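Uncharacterized protein (Bacteroides thetaiotaomicron VPI-5482, PDB 3KNY) is of unknown function, a two-domain protein of the BT_3535-like family that is probably made as a lipoprotein. Local coordinates at residues E44-M49 against L95-E100. Numbering follows the deposited sequence.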
ATOM      1  N   GLU A  44     -14.261   5.046 -13.073  1.00 35.23           N
ATOM      2  CA  GLU A  44     -13.942   6.466 -13.081  1.00 37.21           C
ATOM      3  C   GLU A  44     -13.361   6.926 -11.747  1.00 36.41           C
ATOM      4  O   GLU A  44     -12.495   7.792 -11.724  1.00 39.15           O
ATOM      5  CB  GLU A  44     -15.173   7.307 -13.433  1.00 38.31           C
ATOM      6  CG  GLU A  44     -14.861   8.423 -14.411  1.00 42.12           C
ATOM      7  CD  GLU A  44     -14.261   7.887 -15.693  1.00 41.94           C
ATOM      8  OE1 GLU A  44     -14.723   6.821 -16.147  1.00 40.96           O
ATOM      9  OE2 GLU A  44     -13.316   8.509 -16.226  1.00 39.89           O
ATOM     10  N   LEU A  45     -13.833   6.357 -10.643  1.00 33.45           N
ATOM     11  CA  LEU A  45     -13.293   6.706  -9.345  1.00 31.82           C
ATOM     12  C   LEU A  45     -11.829   6.194  -9.263  1.00 32.28           C
ATOM     13  O   LEU A  45     -10.893   6.935  -8.927  1.00 29.61           O
ATOM     14  CB  LEU A  45     -14.184   6.147  -8.229  1.00 31.16           C
ATOM     15  CG  LEU A  45     -15.581   6.769  -8.111  1.00 24.84           C
ATOM     16  CD1 LEU A  45     -16.385   6.077  -7.040  1.00 19.35           C
ATOM     17  CD2 LEU A  45     -15.520   8.269  -7.847  1.00 15.96           C
ATOM     18  N   TRP A  46     -11.622   4.945  -9.635  1.00 32.07           N
ATOM     19  CA  TRP A  46     -10.266   4.432  -9.723  1.00 32.82           C
ATOM     20  C   TRP A  46      -9.353   5.304 -10.593  1.00 34.06           C
ATOM     21  O   TRP A  46      -8.217   5.582 -10.211  1.00 34.02           O
ATOM     22  CB  TRP A  46     -10.273   2.990 -10.205  1.00 32.11           C
ATOM     23  CG  TRP A  46     -10.879   2.081  -9.182  1.00 34.65           C
ATOM     24  CD1 TRP A  46     -12.002   1.327  -9.319  1.00 34.78           C
ATOM     25  CD2 TRP A  46     -10.426   1.885  -7.841  1.00 37.03           C
ATOM     26  NE1 TRP A  46     -12.267   0.654  -8.155  1.00 33.97           N
ATOM     27  CE2 TRP A  46     -11.316   0.975  -7.229  1.00 36.03           C
ATOM     28  CE3 TRP A  46      -9.351   2.385  -7.094  1.00 33.98           C
ATOM     29  CZ2 TRP A  46     -11.160   0.540  -5.907  1.00 40.05           C
ATOM     30  CZ3 TRP A  46      -9.200   1.959  -5.778  1.00 32.47           C
ATOM     31  CH2 TRP A  46     -10.095   1.042  -5.199  1.00 32.85           C
ATOM     32  N   ARG A  47      -9.829   5.748 -11.752  1.00 34.97           N
ATOM     33  CA  ARG A  47      -9.018   6.663 -12.553  1.00 34.74           C
ATOM     34  C   ARG A  47      -8.598   7.881 -11.716  1.00 32.67           C
ATOM     35  O   ARG A  47      -7.429   8.258 -11.740  1.00 31.29           O
ATOM     36  CB  ARG A  47      -9.737   7.134 -13.827  1.00 35.35           C
ATOM     37  CG  ARG A  47      -8.843   8.045 -14.711  1.00 40.27           C
ATOM     38  CD  ARG A  47      -9.630   8.921 -15.665  1.00 45.34           C
ATOM     39  NE  ARG A  47     -10.622   8.129 -16.368  1.00 51.35           N
ATOM     40  CZ  ARG A  47     -10.343   7.262 -17.336  1.00 56.34           C
ATOM     41  NH1 ARG A  47      -9.085   7.068 -17.741  1.00 58.89           N
ATOM     42  NH2 ARG A  47     -11.333   6.578 -17.903  1.00 57.38           N
ATOM     43  N   THR A  48      -9.546   8.497 -11.003  1.00 32.10           N
ATOM     44  CA  THR A  48      -9.239   9.659 -10.142  1.00 33.84           C
ATOM     45  C   THR A  48      -8.198   9.295  -9.067  1.00 34.74           C
ATOM     46  O   THR A  48      -7.242  10.022  -8.794  1.00 34.29           O
ATOM     47  CB  THR A  48     -10.509  10.181  -9.421  1.00 33.17           C
ATOM     48  OG1 THR A  48     -11.399  10.754 -10.378  1.00 29.94           O
ATOM     49  CG2 THR A  48     -10.153  11.231  -8.330  1.00 29.22           C
HETATM   50  N   MSE A  49      -8.434   8.132  -8.484  1.00 35.47           N
HETATM   51  CA  MSE A  49      -7.662   7.591  -7.393  1.00 34.12           C
HETATM   52  C   MSE A  49      -6.241   7.301  -7.874  1.00 33.67           C
HETATM   53  O   MSE A  49      -5.276   7.564  -7.163  1.00 33.09           O
HETATM   54  CB  MSE A  49      -8.377   6.314  -6.924  1.00 32.90           C
HETATM   55  CG  MSE A  49      -8.265   6.033  -5.484  1.00 35.89           C
HETATM   56 SE   MSE A  49      -9.192   7.241  -4.263  0.75 20.63          SE
HETATM   57  CE  MSE A  49      -8.286   6.335  -2.789  1.00 29.69           C
ATOM     58  N   LEU A  95      -1.413   1.906  -2.253  1.00 31.44           N
ATOM     59  CA  LEU A  95      -2.740   1.579  -1.709  1.00 31.41           C
ATOM     60  C   LEU A  95      -3.066   0.092  -1.898  1.00 32.53           C
ATOM     61  O   LEU A  95      -2.863  -0.439  -2.978  1.00 33.77           O
ATOM     62  CB  LEU A  95      -3.820   2.427  -2.376  1.00 32.32           C
ATOM     63  CG  LEU A  95      -5.257   2.310  -1.847  1.00 30.96           C
ATOM     64  CD1 LEU A  95      -5.317   2.825  -0.427  1.00 33.71           C
ATOM     65  CD2 LEU A  95      -6.260   3.067  -2.759  1.00 28.91           C
ATOM     66  N   ASN A  96      -3.514  -0.568  -0.828  1.00 33.12           N
ATOM     67  CA  ASN A  96      -4.030  -1.947  -0.843  1.00 33.24           C
ATOM     68  C   ASN A  96      -5.427  -1.902  -0.329  1.00 37.42           C
ATOM     69  O   ASN A  96      -5.765  -1.044   0.490  1.00 38.71           O
ATOM     70  CB  ASN A  96      -3.353  -2.859   0.163  1.00 32.90           C
ATOM     71  CG  ASN A  96      -1.974  -3.202  -0.211  1.00 33.95           C
ATOM     72  OD1 ASN A  96      -1.605  -3.205  -1.376  1.00 57.54           O
ATOM     73  ND2 ASN A  96      -1.181  -3.502   0.778  1.00 55.94           N
ATOM     74  N   ILE A  97      -6.224  -2.869  -0.770  1.00 41.36           N
ATOM     75  CA  ILE A  97      -7.583  -3.021  -0.325  1.00 41.69           C
ATOM     76  C   ILE A  97      -7.591  -4.348   0.413  1.00 44.25           C
ATOM     77  O   ILE A  97      -7.320  -5.399  -0.187  1.00 43.64           O
ATOM     78  CB  ILE A  97      -8.530  -3.040  -1.515  1.00 42.12           C
ATOM     79  CG1 ILE A  97      -8.109  -1.974  -2.553  1.00 40.16           C
ATOM     80  CG2 ILE A  97      -9.978  -2.881  -1.036  1.00 37.32           C
ATOM     81  CD1 ILE A  97      -8.181  -0.582  -2.083  1.00 35.66           C
ATOM     82  N   ALA A  98      -7.847  -4.299   1.719  1.00 46.47           N
ATOM     83  CA  ALA A  98      -7.829  -5.506   2.538  1.00 49.47           C
ATOM     84  C   ALA A  98      -8.967  -6.418   2.113  1.00 54.40           C
ATOM     85  O   ALA A  98      -9.976  -5.962   1.551  1.00 55.20           O
ATOM     86  CB  ALA A  98      -7.960  -5.165   3.995  1.00 48.92           C
ATOM     87  N   ASP A  99      -8.795  -7.712   2.368  1.00 57.93           N
ATOM     88  CA  ASP A  99      -9.843  -8.685   2.100  1.00 59.88           C
ATOM     89  C   ASP A  99     -10.980  -8.517   3.107  1.00 61.81           C
ATOM     90  O   ASP A  99     -10.867  -7.778   4.093  1.00 61.44           O
ATOM     91  CB  ASP A  99      -9.288 -10.103   2.207  1.00 60.71           C
ATOM     92  CG  ASP A  99      -8.424 -10.489   1.030  1.00 63.52           C
ATOM     93  OD1 ASP A  99      -8.863 -10.325  -0.129  1.00 65.79           O
ATOM     94  OD2 ASP A  99      -7.306 -10.984   1.270  1.00 71.62           O
ATOM     95  N   GLU A 100     -12.078  -9.222   2.855  1.00 64.07           N
ATOM     96  CA  GLU A 100     -13.210  -9.227   3.773  1.00 65.99           C
ATOM     97  C   GLU A 100     -12.914 -10.191   4.943  1.00 68.59           C
ATOM     98  O   GLU A 100     -13.520 -10.050   6.011  1.00 67.93           O
ATOM     99  CB  GLU A 100     -14.520  -9.575   3.027  1.00 65.61           C
ATOM    100  CG  GLU A 100     -15.792  -8.891   3.580  1.00 63.00           C
ATOM    101  CD  GLU A 100     -17.040  -9.079   2.695  1.00 61.89           C
ATOM    102  OE1 GLU A 100     -16.918  -9.544   1.543  1.00 63.53           O
ATOM    103  OE2 GLU A 100     -18.154  -8.735   3.144  1.00 51.73           O
TER
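This is a helix-on-sheet contact: the last turn of helix 40-49 packs, through the side chains of W46 and M49 alone, against L95 and I97, alternate residues on the same side of strand 93-97. The axes of the short helix and strand segments come no closer than 12.9 Å, with their directions 148° apart, so long side chains must bridge the gap. W46 does so with the far end of its six-membered ring. Its CG lies anti to the carbonyl carbon (chi1 -68°), and the indole reaches forward until CH2 stands 4.0 Å from I97 CD1. I97 comes from the opposite direction, and its methyl meets the ring at the edge, near the ring plane. L95 CD2 lies along the same edge, more loosely, 4.4 Å from W46 CZ3. In the mixed sheet, strand 93-97 runs parallel to both 53-55 and 204-217, and I55 of the first also touches W46 and M49. Selenomethionine M49, its chain bent at chi2 (68°), crosses L95 at about a right angle and sets its CE methyl 3.8 Å from L95 CD2. All four residues are buried. Helix 66-84 closes in as well, with I76 and I79 on M49 and I72 on I97, while Y57 packs edge-to-face with the indole of W46.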